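Local coordinates for Na Glutathione S-transferase 2 (Necator americanus, PDB 2ON5), which probably conjugates glutathione to electrophilic compounds as a dimeric glutathione S-transferase, at residues A[7-12]-A[37-42]; A[20-25]-A[69-74]; A[96-101]-A[161-166]; A[145-148]-A[152-155]. All coordinates share one frame; numbering follows the deposited sequence.

Contact 1: residues A[7-12]-A[37-42]; sequences TYFAGR and QEWPKH. With GSH (glutathione), chain V.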
# COMPACT_ATOMS: atom_id res chain seq x y z
N THR A 7 -4.86 -16.89 -7.54
CA THR A 7 -3.78 -17.82 -7.15
C THR A 7 -3.08 -17.34 -5.87
O THR A 7 -2.68 -16.17 -5.77
CB THR A 7 -2.76 -18.04 -8.28
OG1 THR A 7 -3.44 -18.49 -9.47
CG2 THR A 7 -1.72 -19.10 -7.86
N TYR A 8 -2.99 -18.24 -4.89
CA TYR A 8 -2.33 -17.95 -3.61
C TYR A 8 -1.89 -19.27 -2.95
O TYR A 8 -1.95 -20.33 -3.57
CB TYR A 8 -3.27 -17.15 -2.69
CG TYR A 8 -2.58 -16.58 -1.48
CD1 TYR A 8 -1.48 -15.72 -1.60
CD2 TYR A 8 -2.99 -16.93 -0.20
CE1 TYR A 8 -0.84 -15.22 -0.48
CE2 TYR A 8 -2.35 -16.43 0.92
CZ TYR A 8 -1.28 -15.59 0.78
OH TYR A 8 -0.66 -15.08 1.90
N PHE A 9 -1.41 -19.19 -1.71
CA PHE A 9 -1.09 -20.40 -0.96
C PHE A 9 -2.37 -21.04 -0.44
O PHE A 9 -3.44 -20.43 -0.48
CB PHE A 9 -0.15 -20.08 0.21
CG PHE A 9 1.20 -19.61 -0.20
CD1 PHE A 9 2.08 -20.48 -0.83
CD2 PHE A 9 1.60 -18.31 0.06
CE1 PHE A 9 3.35 -20.05 -1.20
CE2 PHE A 9 2.88 -17.87 -0.32
CZ PHE A 9 3.75 -18.75 -0.95
N ALA A 10 -2.25 -22.29 0.03
CA ALA A 10 -3.31 -22.99 0.76
C ALA A 10 -3.42 -22.38 2.15
O ALA A 10 -2.96 -22.97 3.16
CB ALA A 10 -3.01 -24.52 0.83
N GLY A 11 -3.98 -21.19 2.21
CA GLY A 11 -4.10 -20.49 3.47
C GLY A 11 -4.91 -19.23 3.27
O GLY A 11 -5.21 -18.84 2.12
N ARG A 12 -5.26 -18.60 4.38
CA ARG A 12 -6.02 -17.35 4.31
C ARG A 12 -5.10 -16.20 3.91
O ARG A 12 -5.21 -15.68 2.80
CB ARG A 12 -6.77 -17.10 5.62
CG ARG A 12 -8.00 -17.99 5.73
CD ARG A 12 -8.49 -18.05 7.15
NE ARG A 12 -7.58 -18.82 8.01
CZ ARG A 12 -6.90 -18.32 9.03
NH1 ARG A 12 -7.00 -17.03 9.33
NH2 ARG A 12 -6.11 -19.11 9.76
N GLN A 37 5.65 -26.26 -1.06
CA GLN A 37 6.49 -27.13 -1.89
C GLN A 37 6.26 -26.88 -3.40
O GLN A 37 7.19 -26.92 -4.20
CB GLN A 37 6.24 -28.61 -1.53
CG GLN A 37 7.18 -29.60 -2.18
CD GLN A 37 7.17 -31.01 -1.51
OE1 GLN A 37 8.06 -31.34 -0.70
NE2 GLN A 37 6.21 -31.83 -1.88
N GLU A 38 5.00 -26.63 -3.77
CA GLU A 38 4.63 -26.55 -5.19
C GLU A 38 4.89 -25.15 -5.73
O GLU A 38 5.17 -24.95 -6.91
CB GLU A 38 3.16 -26.95 -5.36
CG GLU A 38 2.57 -26.81 -6.79
CD GLU A 38 3.21 -27.75 -7.80
OE1 GLU A 38 3.08 -27.48 -9.02
OE2 GLU A 38 3.82 -28.76 -7.38
N TRP A 39 4.78 -24.17 -4.84
CA TRP A 39 4.82 -22.75 -5.26
C TRP A 39 6.03 -22.30 -6.10
O TRP A 39 5.84 -21.68 -7.15
CB TRP A 39 4.52 -21.81 -4.07
CG TRP A 39 5.09 -20.42 -4.25
CD1 TRP A 39 6.07 -19.84 -3.50
CD2 TRP A 39 4.73 -19.46 -5.26
NE1 TRP A 39 6.34 -18.57 -3.98
CE2 TRP A 39 5.54 -18.31 -5.06
CE3 TRP A 39 3.81 -19.46 -6.32
CZ2 TRP A 39 5.44 -17.17 -5.86
CZ3 TRP A 39 3.71 -18.31 -7.12
CH2 TRP A 39 4.54 -17.19 -6.88
N PRO A 40 7.28 -22.57 -5.63
CA PRO A 40 8.45 -21.92 -6.27
C PRO A 40 8.58 -22.05 -7.77
O PRO A 40 9.00 -21.11 -8.42
CB PRO A 40 9.66 -22.58 -5.57
CG PRO A 40 9.10 -22.90 -4.18
CD PRO A 40 7.68 -23.36 -4.45
N LYS A 41 8.21 -23.21 -8.31
CA LYS A 41 8.34 -23.42 -9.74
C LYS A 41 7.37 -22.56 -10.55
O LYS A 41 7.51 -22.48 -11.78
CB LYS A 41 8.11 -24.88 -10.10
CG LYS A 41 6.69 -25.39 -9.86
CD LYS A 41 6.62 -26.90 -10.06
CE LYS A 41 6.77 -27.25 -11.55
NZ LYS A 41 6.68 -28.72 -11.75
N HIS A 42 6.39 -21.96 -9.88
CA HIS A 42 5.42 -21.07 -10.54
C HIS A 42 5.73 -19.58 -10.40
O HIS A 42 5.01 -18.75 -10.94
CB HIS A 42 4.00 -21.34 -10.03
CG HIS A 42 3.58 -22.76 -10.19
ND1 HIS A 42 3.14 -23.27 -11.39
CD2 HIS A 42 3.59 -23.80 -9.32
CE1 HIS A 42 2.85 -24.55 -11.24
NE2 HIS A 42 3.12 -24.90 -9.99
N1 GSH V . 2.75 -6.34 -1.10
CA1 GSH V . 2.44 -7.78 -0.93
C1 GSH V . 0.98 -8.04 -1.30
O11 GSH V . 0.15 -7.47 -0.56
O12 GSH V . 0.57 -8.77 -2.25
CB1 GSH V . 3.46 -8.70 -1.60
CG1 GSH V . 3.01 -10.15 -1.70
CD1 GSH V . 3.89 -11.15 -0.95
OE1 GSH V . 4.81 -10.75 0.06
N2 GSH V . 3.70 -12.41 -1.35
CA2 GSH V . 3.94 -13.64 -0.61
C2 GSH V . 4.70 -14.61 -1.48
O2 GSH V . 4.63 -14.58 -2.90
CB2 GSH V . 2.61 -14.24 -0.19
SG2 GSH V . 2.14 -13.99 1.55
N3 GSH V . 5.49 -15.49 -0.86
CA3 GSH V . 6.36 -16.38 -1.60
C3 GSH V . 7.51 -15.72 -2.34
O31 GSH V . 7.78 -14.51 -2.16
O32 GSH V . 8.20 -16.37 -3.15

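Contact 2: residues A[20-25]-A[69-74]; sequences QIFALA and RYLSRK. With EDO (1,2-ethanediol), chain R.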
# COMPACT_ATOMS: atom_id res chain seq x y z
N GLN A 20 -13.29 -12.93 0.16
CA GLN A 20 -14.51 -12.49 0.87
C GLN A 20 -15.23 -11.44 0.06
O GLN A 20 -16.44 -11.34 0.15
CB GLN A 20 -14.22 -12.00 2.29
CG GLN A 20 -13.83 -13.20 3.20
CD GLN A 20 -13.38 -12.83 4.60
OE1 GLN A 20 -12.85 -13.67 5.34
NE2 GLN A 20 -13.59 -11.56 4.98
N ILE A 21 -14.49 -10.66 -0.71
CA ILE A 21 -15.12 -9.74 -1.68
C ILE A 21 -15.94 -10.54 -2.70
O ILE A 21 -17.11 -10.21 -2.99
CB ILE A 21 -14.09 -8.88 -2.40
CG1 ILE A 21 -13.47 -7.88 -1.40
CG2 ILE A 21 -14.75 -8.21 -3.65
CD1 ILE A 21 -12.15 -7.19 -1.92
N PHE A 22 -15.36 -11.63 -3.22
CA PHE A 22 -16.11 -12.48 -4.18
C PHE A 22 -17.37 -13.05 -3.56
O PHE A 22 -18.43 -13.08 -4.20
CB PHE A 22 -15.26 -13.63 -4.73
CG PHE A 22 -14.25 -13.23 -5.77
CD1 PHE A 22 -14.66 -12.64 -6.97
CD2 PHE A 22 -12.89 -13.51 -5.59
CE1 PHE A 22 -13.73 -12.29 -7.94
CE2 PHE A 22 -11.95 -13.19 -6.59
CZ PHE A 22 -12.38 -12.57 -7.75
N ALA A 23 -17.26 -13.54 -2.32
CA ALA A 23 -18.41 -14.08 -1.58
C ALA A 23 -19.50 -13.05 -1.40
O ALA A 23 -20.66 -13.33 -1.67
CB ALA A 23 -17.96 -14.64 -0.22
N LEU A 24 -19.15 -11.85 -0.95
CA LEU A 24 -20.14 -10.78 -0.77
C LEU A 24 -20.83 -10.39 -2.08
O LEU A 24 -22.00 -10.00 -2.09
CB LEU A 24 -19.50 -9.53 -0.15
CG LEU A 24 -19.05 -9.68 1.32
CD1 LEU A 24 -18.38 -8.42 1.81
CD2 LEU A 24 -20.24 -10.04 2.19
N ALA A 25 -20.09 -10.49 -3.18
CA ALA A 25 -20.60 -10.09 -4.49
C ALA A 25 -21.45 -11.21 -5.12
O ALA A 25 -22.17 -10.98 -6.11
CB ALA A 25 -19.45 -9.71 -5.38
N ARG A 69 -8.87 -3.64 -4.07
CA ARG A 69 -9.50 -2.34 -4.44
C ARG A 69 -10.21 -2.47 -5.80
O ARG A 69 -11.33 -2.00 -5.96
CB ARG A 69 -8.46 -1.23 -4.54
CG ARG A 69 -9.04 0.20 -4.85
CD ARG A 69 -7.95 1.30 -4.83
NE ARG A 69 -7.25 1.24 -3.56
CZ ARG A 69 -6.04 0.70 -3.36
NH1 ARG A 69 -5.31 0.24 -4.36
NH2 ARG A 69 -5.56 0.64 -2.13
N TYR A 70 -9.53 -3.08 -6.76
CA TYR A 70 -10.10 -3.31 -8.10
C TYR A 70 -11.48 -4.01 -8.06
O TYR A 70 -12.47 -3.55 -8.65
CB TYR A 70 -9.12 -4.11 -8.96
CG TYR A 70 -9.70 -4.47 -10.33
CD1 TYR A 70 -9.96 -3.46 -11.26
CD2 TYR A 70 -10.05 -5.79 -10.64
CE1 TYR A 70 -10.52 -3.75 -12.50
CE2 TYR A 70 -10.61 -6.11 -11.90
CZ TYR A 70 -10.86 -5.08 -12.81
OH TYR A 70 -11.42 -5.35 -14.04
N LEU A 71 -11.54 -5.15 -7.37
CA LEU A 71 -12.80 -5.87 -7.16
C LEU A 71 -13.80 -5.12 -6.28
O LEU A 71 -15.01 -5.14 -6.54
CB LEU A 71 -12.56 -7.29 -6.61
CG LEU A 71 -11.64 -8.17 -7.45
CD1 LEU A 71 -11.14 -9.36 -6.65
CD2 LEU A 71 -12.26 -8.57 -8.82
N SER A 72 -13.31 -4.41 -5.26
CA SER A 72 -14.21 -3.66 -4.41
C SER A 72 -14.86 -2.51 -5.19
O SER A 72 -16.04 -2.25 -5.04
CB SER A 72 -13.49 -3.11 -3.19
OG SER A 72 -13.13 -4.19 -2.36
N ARG A 73 -14.08 -1.84 -6.03
CA ARG A 73 -14.68 -0.81 -6.89
C ARG A 73 -15.73 -1.39 -7.82
O ARG A 73 -16.76 -0.76 -8.08
CB ARG A 73 -13.62 -0.07 -7.69
CG ARG A 73 -12.86 0.95 -6.84
CD ARG A 73 -12.06 2.00 -7.62
NE ARG A 73 -12.28 2.00 -9.06
CZ ARG A 73 -11.54 2.70 -9.94
NH1 ARG A 73 -10.53 3.45 -9.52
NH2 ARG A 73 -11.78 2.60 -11.24
N LYS A 74 -15.48 -2.58 -8.34
CA LYS A 74 -16.42 -3.21 -9.28
C LYS A 74 -17.72 -3.65 -8.58
O LYS A 74 -18.84 -3.60 -9.17
CB LYS A 74 -15.72 -4.41 -9.96
CG LYS A 74 -16.52 -5.10 -11.04
CD LYS A 74 -15.84 -6.37 -11.47
CE LYS A 74 -14.50 -6.07 -12.14
NZ LYS A 74 -14.70 -5.60 -13.52
C1 EDO R . -22.03 -9.27 -10.41
O1 EDO R . -23.40 -8.86 -10.40
C2 EDO R . -21.70 -9.95 -9.10
O2 EDO R . -21.89 -11.37 -9.22

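Contact 3: residues A[96-101]-A[161-166]; sequences KDYINE and AEHTSG. With GSH (glutathione), chain B.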
# COMPACT_ATOMS: atom_id res chain seq x y z
N LYS A 96 -1.82 -2.21 6.41
CA LYS A 96 -0.65 -2.75 5.73
C LYS A 96 0.63 -2.43 6.52
O LYS A 96 1.49 -3.31 6.67
CB LYS A 96 -0.51 -2.22 4.30
CG LYS A 96 0.68 -2.79 3.56
CD LYS A 96 0.71 -2.31 2.11
CE LYS A 96 1.10 -3.45 1.20
NZ LYS A 96 0.61 -3.17 -0.16
N ASP A 97 0.76 -1.18 7.01
CA ASP A 97 1.89 -0.81 7.91
C ASP A 97 1.96 -1.70 9.15
O ASP A 97 3.05 -2.15 9.55
CB ASP A 97 1.77 0.67 8.36
CG ASP A 97 2.11 1.68 7.25
OD1 ASP A 97 1.90 2.90 7.46
OD2 ASP A 97 2.59 1.26 6.17
N TYR A 98 0.82 -1.92 9.80
CA TYR A 98 0.74 -2.79 10.99
C TYR A 98 1.15 -4.23 10.68
O TYR A 98 1.95 -4.83 11.42
CB TYR A 98 -0.69 -2.75 11.56
CG TYR A 98 -1.07 -3.90 12.49
CD1 TYR A 98 -0.61 -3.93 13.81
CD2 TYR A 98 -1.90 -4.93 12.05
CE1 TYR A 98 -0.97 -4.98 14.68
CE2 TYR A 98 -2.27 -5.97 12.90
CZ TYR A 98 -1.80 -6.00 14.22
OH TYR A 98 -2.15 -7.04 15.07
N ILE A 99 0.62 -4.77 9.59
CA ILE A 99 1.01 -6.10 9.15
C ILE A 99 2.51 -6.23 8.86
O ILE A 99 3.13 -7.27 9.15
CB ILE A 99 0.16 -6.53 7.92
CG1 ILE A 99 -1.33 -6.68 8.32
CG2 ILE A 99 0.75 -7.82 7.27
CD1 ILE A 99 -1.64 -7.73 9.38
N ASN A 100 3.10 -5.18 8.28
CA ASN A 100 4.52 -5.16 8.08
C ASN A 100 5.27 -5.23 9.42
O ASN A 100 6.25 -5.99 9.57
CB ASN A 100 4.94 -3.92 7.29
CG ASN A 100 6.41 -3.94 6.96
OD1 ASN A 100 6.87 -4.75 6.15
ND2 ASN A 100 7.18 -3.04 7.61
N GLU A 101 4.78 -4.47 10.39
CA GLU A 101 5.32 -4.47 11.75
C GLU A 101 5.31 -5.87 12.37
O GLU A 101 6.29 -6.28 13.00
CB GLU A 101 4.55 -3.49 12.63
CG GLU A 101 5.12 -3.31 14.02
CD GLU A 101 4.60 -2.05 14.72
OE1 GLU A 101 5.06 -1.77 15.85
OE2 GLU A 101 3.72 -1.35 14.16
N ALA A 161 -11.37 -7.37 10.25
CA ALA A 161 -12.17 -8.47 10.85
C ALA A 161 -11.47 -9.81 10.63
O ALA A 161 -11.37 -10.67 11.55
CB ALA A 161 -13.60 -8.50 10.24
N GLU A 162 -10.96 -10.02 9.42
CA GLU A 162 -10.25 -11.28 9.10
C GLU A 162 -8.97 -11.43 9.94
O GLU A 162 -8.75 -12.47 10.54
CB GLU A 162 -9.95 -11.40 7.59
CG GLU A 162 -9.11 -12.60 7.18
CD GLU A 162 -9.67 -13.94 7.68
OE1 GLU A 162 -10.90 -14.17 7.61
OE2 GLU A 162 -8.86 -14.76 8.11
N HIS A 163 -8.16 -10.38 9.99
CA HIS A 163 -6.95 -10.42 10.79
C HIS A 163 -7.26 -10.70 12.25
O HIS A 163 -6.71 -11.65 12.84
CB HIS A 163 -6.15 -9.10 10.71
CG HIS A 163 -5.00 -9.08 11.65
ND1 HIS A 163 -4.98 -8.31 12.80
CD2 HIS A 163 -3.85 -9.79 11.66
CE1 HIS A 163 -3.86 -8.54 13.46
NE2 HIS A 163 -3.16 -9.45 12.79
N THR A 164 -8.08 -9.84 12.86
CA THR A 164 -8.27 -9.96 14.31
C THR A 164 -8.89 -11.30 14.70
O THR A 164 -8.43 -11.94 15.67
CB THR A 164 -9.07 -8.81 14.92
OG1 THR A 164 -10.41 -8.81 14.42
CG2 THR A 164 -8.41 -7.46 14.62
N SER A 165 -9.89 -11.74 13.94
CA SER A 165 -10.57 -13.00 14.24
C SER A 165 -9.62 -14.18 14.06
O SER A 165 -9.65 -15.16 14.84
CB SER A 165 -11.82 -13.18 13.37
OG SER A 165 -11.48 -13.39 12.01
N GLY A 166 -8.77 -14.08 13.04
CA GLY A 166 -7.77 -15.10 12.73
C GLY A 166 -6.77 -15.29 13.86
O GLY A 166 -6.51 -16.41 14.27
N1 GSH B . 2.70 4.30 5.03
CA1 GSH B . 3.44 5.57 5.13
C1 GSH B . 2.85 6.55 4.12
O11 GSH B . 2.39 7.69 4.35
O12 GSH B . 2.86 6.17 2.95
CB1 GSH B . 3.60 6.02 6.59
CG1 GSH B . 3.87 7.51 6.84
CD1 GSH B . 5.21 7.74 7.53
OE1 GSH B . 6.11 6.69 7.81
N2 GSH B . 5.49 9.02 7.83
CA2 GSH B . 6.71 9.44 8.49
C2 GSH B . 6.49 10.04 9.85
O2 GSH B . 5.29 10.68 10.14
CB2 GSH B . 7.36 10.45 7.58
SG2 GSH B . 8.28 9.66 6.24
N3 GSH B . 7.47 9.94 10.77
CA3 GSH B . 7.45 10.69 12.01
C3 GSH B . 6.73 10.00 13.16
O31 GSH B . 6.61 10.58 14.27
O32 GSH B . 6.24 8.86 13.03

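Contact 4: residues A[145-148]-A[152-155]; sequences SGYL and SVTY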
# COMPACT_ATOMS: atom_id res chain seq x y z
N SER A 145 -21.05 3.87 12.86
CA SER A 145 -21.82 2.89 12.10
C SER A 145 -21.45 1.46 12.46
O SER A 145 -22.18 0.52 12.13
CB SER A 145 -21.58 3.09 10.62
OG SER A 145 -20.29 2.59 10.26
N GLY A 146 -20.30 1.30 13.11
CA GLY A 146 -19.83 -0.05 13.41
C GLY A 146 -18.82 -0.48 12.38
O GLY A 146 -18.12 -1.47 12.59
N TYR A 147 -18.72 0.27 11.27
CA TYR A 147 -17.71 0.04 10.24
C TYR A 147 -16.64 1.13 10.27
O TYR A 147 -16.86 2.23 10.80
CB TYR A 147 -18.33 -0.07 8.83
CG TYR A 147 -19.39 -1.15 8.67
CD1 TYR A 147 -20.73 -0.81 8.49
CD2 TYR A 147 -19.05 -2.50 8.72
CE1 TYR A 147 -21.71 -1.79 8.36
CE2 TYR A 147 -20.01 -3.48 8.58
CZ TYR A 147 -21.34 -3.13 8.41
OH TYR A 147 -22.30 -4.14 8.27
N LEU A 148 -15.49 0.83 9.67
CA LEU A 148 -14.33 1.74 9.82
C LEU A 148 -14.55 3.07 9.10
O LEU A 148 -14.19 4.12 9.62
CB LEU A 148 -13.05 1.05 9.36
CG LEU A 148 -12.64 -0.13 10.24
CD1 LEU A 148 -11.67 -1.00 9.44
CD2 LEU A 148 -12.01 0.36 11.57
N SER A 152 -21.45 1.44 5.48
CA SER A 152 -21.53 0.07 4.97
C SER A 152 -20.15 -0.61 4.88
O SER A 152 -19.13 0.07 4.97
CB SER A 152 -22.24 0.07 3.60
OG SER A 152 -21.52 0.83 2.66
N VAL A 153 -20.15 -1.93 4.73
CA VAL A 153 -18.90 -2.73 4.74
C VAL A 153 -17.99 -2.37 3.56
O VAL A 153 -18.46 -2.18 2.43
CB VAL A 153 -19.16 -4.27 4.81
CG1 VAL A 153 -19.78 -4.82 3.50
CG2 VAL A 153 -17.87 -5.04 5.20
N THR A 154 -16.69 -2.26 3.84
CA THR A 154 -15.70 -2.03 2.80
C THR A 154 -14.55 -3.04 2.91
O THR A 154 -14.46 -3.78 3.90
CB THR A 154 -15.08 -0.60 2.83
OG1 THR A 154 -14.26 -0.46 3.99
CG2 THR A 154 -16.16 0.47 2.76
N TYR A 155 -13.66 -3.05 1.93
CA TYR A 155 -12.55 -4.03 2.02
C TYR A 155 -11.63 -3.77 3.22
O TYR A 155 -10.95 -4.69 3.70
CB TYR A 155 -11.79 -4.15 0.69
CG TYR A 155 -10.87 -2.99 0.37
CD1 TYR A 155 -9.54 -3.03 0.80
CD2 TYR A 155 -11.31 -1.87 -0.35
CE1 TYR A 155 -8.67 -1.97 0.53
CE2 TYR A 155 -10.42 -0.80 -0.63
CZ TYR A 155 -9.11 -0.87 -0.17
OH TYR A 155 -8.22 0.15 -0.40

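Contact 1: residues A[7-12]-A[37-42]
F9 and W39 meet beside bound glutathione, in the thioredoxin-like N-terminal domain. Strand 4-9 brings Y8 and F9 to the site. The loop 37-42, which follows strand 30-34, brings W39. Y8 points away from that loop; the edge of its ring and its OH meet glutathione. OH of Y8 lies 3.0 Å from SG2 of glutathione and is hydrogen-bonded to the backbone N of L14. A tyrosine hydroxyl facing the thiol is what tyrosine-type glutathione transferases have at this place. F9 makes the contact with the loop. The edge of its ring points at the face of the five-membered ring of W39 in a T-shaped pair. The planes stand at 79° and the centroids are 4.9 Å apart. CE1 of F9 comes closest, 3.5 Å from CG of W39. Another part of the F9 rim meets the ligand: CE2 is 3.6 Å from N3 of glutathione, which lies near the ring plane. Beyond the strand, A10 centres an inverse gamma turn and the chain moves off. R12 ends the segment with a salt bridge to E162. On the loop, W39 holds its CG anti to the backbone N (chi1 156°), which brings the five-membered ring against the F9 edge. I51 also packs on both rings. In the indole plane, NE1 of W39 donates to the glycine carboxylate oxygen O32 of glutathione at 3.0 Å, nearly straight at 167°.

Contact 2: residues A[20-25]-A[69-74]
Two helices of the thioredoxin-like domain, 16-25 and 64-75, pack side by side here through I21, F22, L71 and S72. Both lie on the same side of the four-stranded sheet. Their segments run nearly parallel, at 12°, with the axes 10.1 Å apart. I21 points at the other helix and touches two residues with two branches. Its CG2 rests 3.8 Å from CB of L71. The other branch is extended (chi2 165°) and carries CD1 to S72, where it lies 3.2 Å from OG. That is a close methyl-to-oxygen approach and not a polar bond. The hydroxyl of S72 is turned back into its own helix, where it is hydrogen-bonded to the carbonyl O of A68. The next residue, F22, meets L71. CZ of F22 is 3.6 Å from CD1 of L71, and CD2 of L71 lies 4.1 Å from CE1 of F22. Thus the outer carbons of F22 lie near both methyls of the leucine, at an oblique approach, while I21 takes its CB. F22 is also stacked with Y29. All four touching residues are buried, and the interface between them is apolar apart from the serine oxygen. L158 of helix 155-168 covers I21 from the C-terminal domain. On helix 64-75, R73 forms a salt bridge with E85 of the second subunit, and Y70 meets F83 of that subunit edge to face. A parallel helix pair of this kind, against one face of the sheet, is typical of the thioredoxin-like domain of glutathione transferases.

Contact 3: residues A[96-101]-A[161-166]
Y98 and I99 meet H163 inside the all-helical C-terminal domain typical of glutathione transferases. The contact joins helix 82-101 to helix 155-168. Its aromatic part is an offset edge-to-face pair. The edge of the Y98 ring points at the face of the H163 imidazole, with centroids 5.0 Å apart and planes at 83°. With CG anti to the backbone N (chi1 161°), Y98 extends toward H163, which comes from the opposite direction. The apolar part is a CH-pi contact. CD1 of I99 lies 4.2 Å from the centroid of the H163 imidazole and off its centre. It sits on the same face of H163 that the Y98 edge approaches. F132 stacks on the Y98 ring. The charged groups point elsewhere. D97 faces the glutathione bound by the second subunit and accepts a hydrogen bond at OD1 from its N1, at 2.9 Å. A weak one reaches OD2. Helix 82-101 thus supplies a carboxylate to the site across the dimer interface. E162 on the other helix makes a salt bridge with R201. Within helix 155-168, the carbonyl O of A161 accepts twice. S165 N reaches A161 O at 3.0 Å as the normal helix bond, and S165 OG comes in to A161 O at 2.8 Å from the opposite face of the carbonyl plane.

Contact 4: residues A[145-148]-A[152-155]
Y147 lays one face of its ring over the peptide that joins S152 to V153. The N of V153 stands 3.8 Å above the ring plane, over its centre. The carbonyl carbon of S152 is nearer the rim, 3.7 Å above the plane. At the far side of the ring, CE2 of Y147 touches CB of V153 at 3.9 Å. The contact is therefore ring on peptide, with a small apolar part. CG of Y147 lies anti to its carbonyl carbon (chi1 -57°), which folds the ring back over the returning chain. No hydrogen bond crosses between the two segments. The turn before the tyrosine is held by S145, whose OG accepts from the backbone N of Y147 at 3.0 Å and 159°. This is an ST turn. The same OG is hydrogen-bonded to the carbonyl O of G150, so it ties both limbs of the loop. Between S145 and Y147, G146 has phi 98°, where a side chain would be jammed against the preceding carbonyl O. T154 is the N-cap of helix 155-168. Its N is bonded to OD1 of D157, as in one half of a capping box, but its OG1 bonds weakly to the N of A156. OD2 of D157 takes the N of L148. The loop thus links helices 117-143 and 155-168. I191 packs on Y147 and V153, L148 reaches helix 82-101, and Y155 touches helices 64-75 and 82-101.

How the contacts relate
Contacts 1, 2 and 3 are buried, while contact 4 lies at the surface. Contacts 1 and 2 belong to the thioredoxin-like domain, contacts 3 and 4 to the helical one. The chemistry follows the place. Contact 1 is aromatic and edges the ligand, contact 2 is apolar helix packing, contact 3 pairs rings between helices, and contact 4 sets a ring on a peptide. Contacts 3 and 4 share helix 155-168, at its middle and its start. The domains meet at several points, among them a charged pair between contacts 1 and 3, and I21 and S72 of contact 2 against Y155 of contact 4. Contacts 2 and 3 also reach the second subunit.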